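Local coordinates for protein xylulose kinase (Bifidobacterium adolescentis ATCC 15703, PDB 3I8B) that probably catalyses the ATP-dependent phosphorylation of D-xylulose to D-xylulose 5-phosphate, as a member of the FGGY family of carbohydrate kinases, at residues G71-I79 against I87-D95; A133-L144 against S200-A208. All blocks are in the same frame, centred on the assembly; numbering follows the deposited sequence.

Contact 1. Residues G71-I79 against I87-D95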
loop_
_atom_site.group_PDB
_atom_site.type_symbol
_atom_site.label_atom_id
_atom_site.label_comp_id
_atom_site.label_asym_id
_atom_site.label_seq_id
_atom_site.Cartn_x
_atom_site.Cartn_y
_atom_site.Cartn_z
ATOM N N GLY A 71 -5.001 9.234 -5.791
ATOM C CA GLY A 71 -4.425 8.051 -5.185
ATOM C C GLY A 71 -3.042 8.456 -4.705
ATOM O O GLY A 71 -2.322 9.136 -5.431
ATOM N N GLY A 72 -2.669 8.066 -3.487
ATOM C CA GLY A 72 -1.423 8.529 -2.916
ATOM C C GLY A 72 -0.552 7.450 -2.295
ATOM O O GLY A 72 -1.048 6.406 -1.839
ATOM N N GLN A 73 0.752 7.705 -2.266
ATOM C CA GLN A 73 1.649 6.854 -1.482
ATOM C C GLN A 73 1.093 6.788 -0.050
ATOM O O GLN A 73 0.682 7.806 0.500
ATOM C CB GLN A 73 3.079 7.411 -1.493
ATOM C CG GLN A 73 3.176 8.911 -1.240
ATOM C CD GLN A 73 4.615 9.384 -1.092
ATOM O OE1 GLN A 73 5.434 8.713 -0.461
ATOM N NE2 GLN A 73 4.931 10.539 -1.675
ATOM N N GLN A 74 1.064 5.593 0.543
ATOM C CA GLN A 74 0.444 5.410 1.855
ATOM C C GLN A 74 1.270 5.997 3.001
ATOM O O GLN A 74 2.455 6.278 2.829
ATOM C CB GLN A 74 0.143 3.928 2.114
ATOM C CG GLN A 74 -0.831 3.289 1.107
ATOM C CD GLN A 74 -1.535 2.045 1.651
ATOM O OE1 GLN A 74 -2.181 2.074 2.717
ATOM N NE2 GLN A 74 -1.430 0.949 0.914
ATOM N N HIS A 75 0.619 6.217 4.147
ATOM C CA HIS A 75 1.294 6.427 5.443
ATOM C C HIS A 75 1.953 7.798 5.659
ATOM O O HIS A 75 1.998 8.291 6.784
ATOM C CB HIS A 75 2.328 5.306 5.698
ATOM C CG HIS A 75 1.805 3.928 5.418
ATOM N ND1 HIS A 75 2.355 3.097 4.463
ATOM C CD2 HIS A 75 0.773 3.239 5.961
ATOM C CE1 HIS A 75 1.696 1.952 4.439
ATOM N NE2 HIS A 75 0.723 2.018 5.330
ATOM N N GLY A 76 2.464 8.409 4.591
ATOM C CA GLY A 76 3.207 9.648 4.730
ATOM C C GLY A 76 2.567 10.628 5.698
ATOM O O GLY A 76 1.395 11.022 5.542
HETATM N N MSE A 77 3.339 11.059 6.691
HETATM C CA MSE A 77 2.829 11.969 7.716
HETATM C C MSE A 77 2.944 13.437 7.298
HETATM O O MSE A 77 4.054 13.966 7.202
HETATM C CB MSE A 77 3.585 11.771 9.043
HETATM C CG MSE A 77 3.191 12.773 10.124
HETATM SE SE MSE A 77 4.601 13.155 11.475
HETATM C CE MSE A 77 5.864 14.162 10.328
ATOM N N VAL A 78 1.801 14.084 7.067
ATOM C CA VAL A 78 1.751 15.531 6.858
ATOM C C VAL A 78 1.143 16.225 8.084
ATOM O O VAL A 78 -0.048 16.057 8.394
ATOM C CB VAL A 78 0.920 15.927 5.610
ATOM C CG1 VAL A 78 0.925 17.456 5.408
ATOM C CG2 VAL A 78 1.446 15.225 4.357
ATOM N N ILE A 79 1.947 17.015 8.780
ATOM C CA ILE A 79 1.416 17.750 9.923
ATOM C C ILE A 79 1.322 19.249 9.664
ATOM O O ILE A 79 2.266 19.876 9.165
ATOM C CB ILE A 79 2.161 17.442 11.251
ATOM C CG1 ILE A 79 3.677 17.576 11.075
ATOM C CG2 ILE A 79 1.810 16.053 11.744
ATOM C CD1 ILE A 79 4.465 17.475 12.422
ATOM N N ILE A 87 4.297 21.854 9.101
ATOM C CA ILE A 87 5.225 22.100 10.212
ATOM C C ILE A 87 6.703 21.702 9.961
ATOM O O ILE A 87 7.621 22.430 10.338
ATOM C CB ILE A 87 4.709 21.433 11.526
ATOM C CG1 ILE A 87 3.429 22.135 12.006
ATOM C CG2 ILE A 87 5.791 21.483 12.609
ATOM C CD1 ILE A 87 2.617 21.353 13.046
ATOM N N ARG A 88 6.914 20.546 9.340
ATOM C CA ARG A 88 8.244 19.988 9.097
ATOM C C ARG A 88 8.054 19.004 7.955
ATOM O O ARG A 88 6.925 18.691 7.601
ATOM C CB ARG A 88 8.736 19.185 10.306
ATOM C CG ARG A 88 8.015 17.848 10.321
ATOM C CD ARG A 88 8.636 16.703 11.028
ATOM N NE ARG A 88 10.082 16.709 11.164
ATOM C CZ ARG A 88 10.937 16.082 10.367
ATOM N NH1 ARG A 88 12.228 16.138 10.660
ATOM N NH2 ARG A 88 10.521 15.423 9.289
ATOM N N ASP A 89 9.144 18.470 7.407
ATOM C CA ASP A 89 9.034 17.577 6.251
ATOM C C ASP A 89 8.149 16.351 6.472
ATOM O O ASP A 89 8.109 15.781 7.551
ATOM C CB ASP A 89 10.417 17.124 5.780
ATOM C CG ASP A 89 11.099 18.153 4.900
ATOM O OD1 ASP A 89 10.621 19.301 4.817
ATOM O OD2 ASP A 89 12.122 17.802 4.296
ATOM N N ALA A 90 7.427 15.953 5.428
ATOM C CA ALA A 90 6.646 14.744 5.510
ATOM C C ALA A 90 7.602 13.585 5.603
ATOM O O ALA A 90 8.621 13.556 4.904
ATOM C CB ALA A 90 5.726 14.602 4.286
HETATM N N MSE A 91 7.287 12.635 6.478
HETATM C CA MSE A 91 8.096 11.427 6.608
HETATM C C MSE A 91 7.338 10.276 5.985
HETATM O O MSE A 91 6.199 9.987 6.367
HETATM C CB MSE A 91 8.401 11.143 8.078
HETATM C CG MSE A 91 9.025 12.341 8.777
HETATM SE SE MSE A 91 9.205 12.039 10.702
HETATM C CE MSE A 91 10.598 10.641 10.638
ATOM N N LEU A 92 7.985 9.621 5.031
ATOM C CA LEU A 92 7.309 8.759 4.081
ATOM C C LEU A 92 7.347 7.283 4.454
ATOM O O LEU A 92 8.033 6.883 5.416
ATOM C CB LEU A 92 7.908 8.984 2.684
ATOM C CG LEU A 92 7.923 10.445 2.219
ATOM C CD1 LEU A 92 8.362 10.560 0.735
ATOM C CD2 LEU A 92 6.548 11.093 2.440
ATOM N N TRP A 93 6.610 6.476 3.691
ATOM C CA TRP A 93 6.504 5.041 3.955
ATOM C C TRP A 93 7.879 4.367 4.065
ATOM O O TRP A 93 8.036 3.375 4.787
ATOM C CB TRP A 93 5.695 4.344 2.859
ATOM C CG TRP A 93 6.410 4.355 1.531
ATOM C CD1 TRP A 93 6.448 5.380 0.636
ATOM C CD2 TRP A 93 7.216 3.303 0.973
ATOM N NE1 TRP A 93 7.216 5.031 -0.451
ATOM C CE2 TRP A 93 7.697 3.763 -0.274
ATOM C CE3 TRP A 93 7.565 2.016 1.397
ATOM C CZ2 TRP A 93 8.515 2.980 -1.105
ATOM C CZ3 TRP A 93 8.388 1.236 0.571
ATOM C CH2 TRP A 93 8.851 1.726 -0.665
ATOM N N ASN A 94 8.861 4.900 3.343
ATOM C CA ASN A 94 10.196 4.298 3.296
ATOM C C ASN A 94 11.232 4.981 4.180
ATOM O O ASN A 94 12.408 4.621 4.155
ATOM C CB ASN A 94 10.720 4.198 1.855
ATOM C CG ASN A 94 10.704 5.537 1.122
ATOM O OD1 ASN A 94 10.229 6.537 1.643
ATOM N ND2 ASN A 94 11.244 5.554 -0.092
ATOM N N ASP A 95 10.805 5.982 4.940
ATOM C CA ASP A 95 11.636 6.506 6.017
ATOM C C ASP A 95 11.769 5.427 7.087
ATOM O O ASP A 95 10.782 4.801 7.477
ATOM C CB ASP A 95 11.009 7.753 6.637
ATOM C CG ASP A 95 11.648 8.126 7.975
ATOM O OD1 ASP A 95 12.781 8.638 7.957
ATOM O OD2 ASP A 95 11.007 7.920 9.041
HETATM O O HOH W 1 4.683 7.796 2.054
HETATM O O HOH W 2 4.629 16.724 7.850
#
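Q73 brings its amide oxygen up to the edge of the W93 indole, with OE1 lying near the ring plane 3.7 Å from CD1 of W93; the amide and ring planes stand 69° apart. The same oxygen looks onto the end of L92. OE1 of Q73 is bonded by T14 and a water, and that water also donates to Q74 O and accepts from W93 N, joining the segments where no direct hydrogen bond does. The indole NE1 turns to T14 as well, while CB of the tryptophan sits at the edge of the H75 imidazole. N94 CB lies over the centre of one indole face.

Further along, the chains run roughly antiparallel and are tied directly: M77 N donates to M91 O at 3.1 Å, and I87 N to I79 O at 2.8 Å, the latter almost straight at 172°. A second water fills the interval, gripping M77 O, I79 N and R88 O. Close CA-H...O contacts add to this, with A90 CA 3.2 Å from M77 O.

The selenomethionine M77 starts off anti to its own nitrogen (chi1 175°) and bends at chi3, which carries CE to 3.8 Å from R88 CD and 4.0 Å from CG of M91, also a selenomethionine. I79 and I87 meet nearly at right angles, CG1 of I79 lying 4.0 Å from CB of I87. R88 sends NH2 back to D89 O and NE to E154.

The arrangement is an irregular hairpin-like return that follows strand 65-72, an inner strand of the main sheet of the actin-like N-terminal domain, and it carries Q74 and H75, the predicted substrate-binding pair of the sugar site.

Contact 2. Residues A133-L144 against S200-A208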
loop_
_atom_site.group_PDB
_atom_site.type_symbol
_atom_site.label_atom_id
_atom_site.label_comp_id
_atom_site.label_asym_id
_atom_site.label_seq_id
_atom_site.Cartn_x
_atom_site.Cartn_y
_atom_site.Cartn_z
ATOM N N ALA A 133 -6.643 -4.053 17.526
ATOM C CA ALA A 133 -7.046 -2.654 17.686
ATOM C C ALA A 133 -7.312 -1.933 16.353
ATOM O O ALA A 133 -8.332 -1.252 16.199
ATOM C CB ALA A 133 -5.988 -1.886 18.504
ATOM N N VAL A 134 -6.395 -2.075 15.395
ATOM C CA VAL A 134 -6.466 -1.294 14.153
ATOM C C VAL A 134 -6.122 -2.077 12.883
ATOM O O VAL A 134 -6.072 -1.499 11.795
ATOM C CB VAL A 134 -5.536 -0.055 14.193
ATOM C CG1 VAL A 134 -5.954 0.916 15.281
ATOM C CG2 VAL A 134 -4.088 -0.483 14.350
ATOM N N GLY A 135 -5.854 -3.375 13.018
ATOM C CA GLY A 135 -5.594 -4.227 11.864
ATOM C C GLY A 135 -4.144 -4.591 11.563
ATOM O O GLY A 135 -3.892 -5.587 10.863
ATOM N N SER A 136 -3.186 -3.795 12.049
ATOM C CA SER A 136 -1.783 -4.029 11.712
ATOM C C SER A 136 -0.834 -3.817 12.888
ATOM O O SER A 136 -1.060 -2.969 13.763
ATOM C CB SER A 136 -1.323 -3.125 10.553
ATOM O OG SER A 136 -2.238 -3.128 9.468
ATOM N N SER A 137 0.247 -4.586 12.888
ATOM C CA SER A 137 1.301 -4.425 13.877
ATOM C C SER A 137 2.335 -3.384 13.413
ATOM O O SER A 137 2.842 -3.469 12.284
ATOM C CB SER A 137 1.962 -5.774 14.150
ATOM O OG SER A 137 3.004 -5.631 15.092
ATOM N N PRO A 138 2.663 -2.404 14.288
ATOM C CA PRO A 138 3.528 -1.272 13.930
ATOM C C PRO A 138 4.814 -1.644 13.189
ATOM O O PRO A 138 5.515 -2.591 13.555
ATOM C CB PRO A 138 3.863 -0.639 15.290
ATOM C CG PRO A 138 2.708 -0.951 16.129
ATOM C CD PRO A 138 2.220 -2.321 15.689
ATOM N N VAL A 139 5.086 -0.903 12.119
ATOM C CA VAL A 139 6.388 -0.908 11.458
ATOM C C VAL A 139 6.700 0.556 11.198
ATOM O O VAL A 139 5.822 1.411 11.325
ATOM C CB VAL A 139 6.406 -1.726 10.128
ATOM C CG1 VAL A 139 6.282 -3.222 10.403
ATOM C CG2 VAL A 139 5.301 -1.267 9.179
ATOM N N ALA A 140 7.939 0.848 10.851
ATOM C CA ALA A 140 8.375 2.221 10.607
ATOM C C ALA A 140 7.529 2.952 9.564
ATOM O O ALA A 140 7.461 4.182 9.573
ATOM C CB ALA A 140 9.844 2.235 10.188
ATOM N N SER A 141 6.899 2.208 8.661
ATOM C CA SER A 141 6.110 2.840 7.601
ATOM C C SER A 141 4.974 3.685 8.141
ATOM O O SER A 141 4.680 4.755 7.607
ATOM C CB SER A 141 5.519 1.793 6.650
ATOM O OG SER A 141 6.521 1.244 5.822
ATOM N N TYR A 142 4.327 3.185 9.190
ATOM C CA TYR A 142 3.035 3.700 9.614
ATOM C C TYR A 142 3.033 5.090 10.246
ATOM O O TYR A 142 3.959 5.476 10.960
ATOM C CB TYR A 142 2.322 2.689 10.510
ATOM C CG TYR A 142 2.164 1.332 9.869
ATOM C CD1 TYR A 142 2.238 1.181 8.483
ATOM C CD2 TYR A 142 1.926 0.200 10.641
ATOM C CE1 TYR A 142 2.092 -0.066 7.890
ATOM C CE2 TYR A 142 1.772 -1.036 10.063
ATOM C CZ TYR A 142 1.852 -1.168 8.688
ATOM O OH TYR A 142 1.694 -2.415 8.123
ATOM N N THR A 143 1.966 5.837 9.950
ATOM C CA THR A 143 1.867 7.244 10.287
ATOM C C THR A 143 2.079 7.508 11.780
ATOM O O THR A 143 2.803 8.426 12.152
ATOM C CB THR A 143 0.486 7.829 9.866
ATOM O OG1 THR A 143 0.114 7.313 8.578
ATOM C CG2 THR A 143 0.543 9.358 9.821
ATOM N N LEU A 144 1.414 6.730 12.626
ATOM C CA LEU A 144 1.544 6.921 14.071
ATOM C C LEU A 144 3.012 6.894 14.506
ATOM O O LEU A 144 3.407 7.633 15.403
ATOM C CB LEU A 144 0.760 5.860 14.846
ATOM C CG LEU A 144 0.718 6.054 16.369
ATOM C CD1 LEU A 144 0.060 7.396 16.735
ATOM C CD2 LEU A 144 -0.027 4.901 17.034
ATOM N N SER A 200 -6.729 3.489 6.999
ATOM C CA SER A 200 -6.367 2.192 7.570
ATOM C C SER A 200 -4.859 1.987 7.664
ATOM O O SER A 200 -4.397 1.021 8.277
ATOM C CB SER A 200 -7.001 1.043 6.777
ATOM O OG SER A 200 -6.380 0.881 5.511
ATOM N N GLY A 201 -4.092 2.887 7.056
ATOM C CA GLY A 201 -2.646 2.787 7.078
ATOM C C GLY A 201 -1.969 3.664 8.116
ATOM O O GLY A 201 -0.749 3.739 8.135
ATOM N N THR A 202 -2.751 4.314 8.982
ATOM C CA THR A 202 -2.201 5.199 10.015
ATOM C C THR A 202 -1.814 4.478 11.321
ATOM O O THR A 202 -0.949 4.953 12.067
ATOM C CB THR A 202 -3.201 6.317 10.377
ATOM O OG1 THR A 202 -4.408 5.734 10.890
ATOM C CG2 THR A 202 -3.527 7.164 9.148
ATOM N N ILE A 203 -2.448 3.326 11.551
ATOM C CA ILE A 203 -2.554 2.648 12.861
ATOM C C ILE A 203 -3.063 3.514 14.030
ATOM O O ILE A 203 -2.769 3.237 15.203
ATOM C CB ILE A 203 -1.312 1.773 13.242
ATOM C CG1 ILE A 203 -0.109 2.626 13.649
ATOM C CG2 ILE A 203 -0.997 0.791 12.123
ATOM C CD1 ILE A 203 1.009 1.811 14.334
ATOM N N TYR A 204 -3.827 4.558 13.693
ATOM C CA TYR A 204 -4.713 5.231 14.650
ATOM C C TYR A 204 -6.145 5.321 14.130
ATOM O O TYR A 204 -6.936 6.166 14.569
ATOM C CB TYR A 204 -4.207 6.609 15.096
ATOM C CG TYR A 204 -3.766 7.567 14.011
ATOM C CD1 TYR A 204 -4.697 8.208 13.202
ATOM C CD2 TYR A 204 -2.415 7.884 13.842
ATOM C CE1 TYR A 204 -4.308 9.109 12.222
ATOM C CE2 TYR A 204 -2.009 8.799 12.862
ATOM C CZ TYR A 204 -2.974 9.407 12.054
ATOM O OH TYR A 204 -2.603 10.309 11.071
ATOM N N TYR A 205 -6.470 4.427 13.205
ATOM C CA TYR A 205 -7.839 4.318 12.689
ATOM C C TYR A 205 -8.263 2.861 12.587
ATOM O O TYR A 205 -7.493 2.008 12.145
ATOM C CB TYR A 205 -7.957 4.996 11.323
ATOM C CG TYR A 205 -9.295 4.798 10.639
ATOM C CD1 TYR A 205 -10.402 5.560 10.994
ATOM C CD2 TYR A 205 -9.452 3.843 9.643
ATOM C CE1 TYR A 205 -11.646 5.372 10.363
ATOM C CE2 TYR A 205 -10.673 3.651 9.011
ATOM C CZ TYR A 205 -11.767 4.413 9.369
ATOM O OH TYR A 205 -12.982 4.213 8.721
ATOM N N ASP A 206 -9.486 2.573 13.004
ATOM C CA ASP A 206 -10.016 1.221 12.875
ATOM C C ASP A 206 -11.185 1.151 11.890
ATOM O O ASP A 206 -12.288 1.627 12.182
ATOM C CB ASP A 206 -10.442 0.662 14.231
ATOM C CG ASP A 206 -10.953 -0.769 14.126
ATOM O OD1 ASP A 206 -10.185 -1.655 13.682
ATOM O OD2 ASP A 206 -12.123 -1.002 14.471
ATOM N N ALA A 207 -10.926 0.535 10.739
ATOM C CA ALA A 207 -11.888 0.454 9.630
ATOM C C ALA A 207 -13.147 -0.321 9.993
ATOM O O ALA A 207 -14.252 0.085 9.637
ATOM C CB ALA A 207 -11.232 -0.148 8.382
ATOM N N ALA A 208 -12.982 -1.434 10.698
ATOM C CA ALA A 208 -14.127 -2.232 11.110
ATOM C C ALA A 208 -15.159 -1.389 11.856
ATOM O O ALA A 208 -16.358 -1.520 11.619
ATOM C CB ALA A 208 -13.678 -3.421 11.966
HETATM O O HOH W 3 -8.060 -0.355 10.015
HETATM O O HOH W 4 -4.161 -1.348 9.847
#
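Y142 and Y204 are the flat groups, and each has one face covered from within its own segment: V139 CG2 sits over the centre of the Y142 ring, and T202 CB over that of Y204. Across the contact, L144 CD1 comes to the edge of the Y204 ring, 3.8 Å from CD2 of Y204, while T143 CG2 approaches obliquely near the hydroxyl. On Y142 it is I203 that arrives obliquely, its CG2 only 3.3 Å from CD2 of the tyrosine, a tight fit; Y142 OH reaches S315.

I203 fills the middle. With chi1 at 74°, CG1 is set between the backbone nitrogen and carbonyl carbon, and the branches part: CG2 to Y142, CD1 to P138 CG at 3.7 Å, CG1 to L144 CB at 3.6 Å. V134 CG2 closes in on I203 CB, and W130 of helix 122-134 also packs on this isoleucine.

Here the segment 200-208 packs against the connection between helices 122-134 and 143-153 in the FGGY N-terminal domain, meeting the first turn of the second helix. Y142 stands at the N-cap position of that helix, and L144 N donates to T202 O at 3.0 Å, in the carbonyl plane. T202 forms an ST turn, its OG1 accepting from Y204 N and having a further partner in A199 O. T143 OG1 packs beside T202 CA, but its hydrogen bond goes to H75 O.

At the other end, where helix 122-134 gives way to G135, two waters share V134 O. One donates to Y205 O and accepts from A207 N; the other lies within bonding distance of S136 OG and S200 O, with more acceptors around it than protons, and S136 OG also bonds G316 N. D206 OD1 and A133 O lie 3.2 Å apart, both acceptors and unbonded to each other, while D206 OD2 turns to S209.

How the contacts relate
Both contacts are largely buried in the N-terminal domain, their centres 14 Å apart, and they meet directly: besides the T143 bond, S141 OG of contact 2 probably bonds to W93 O of contact 1. The rings of H75 and Y142 also meet, with planes at about 45°, so contact 2 lies against H75, one of the two predicted substrate residues. Contact 1 joins neighbouring parts of the chain largely through backbone bonds and waters, with W93 and R88 nearer the surface. Contact 2 joins parts more than fifty residues apart, chiefly by apolar packing round I203. Helix 143-153 serves both, its first turn bonded to T202 in contact 2 and its later residues touching M77, R88 and M91 in contact 1.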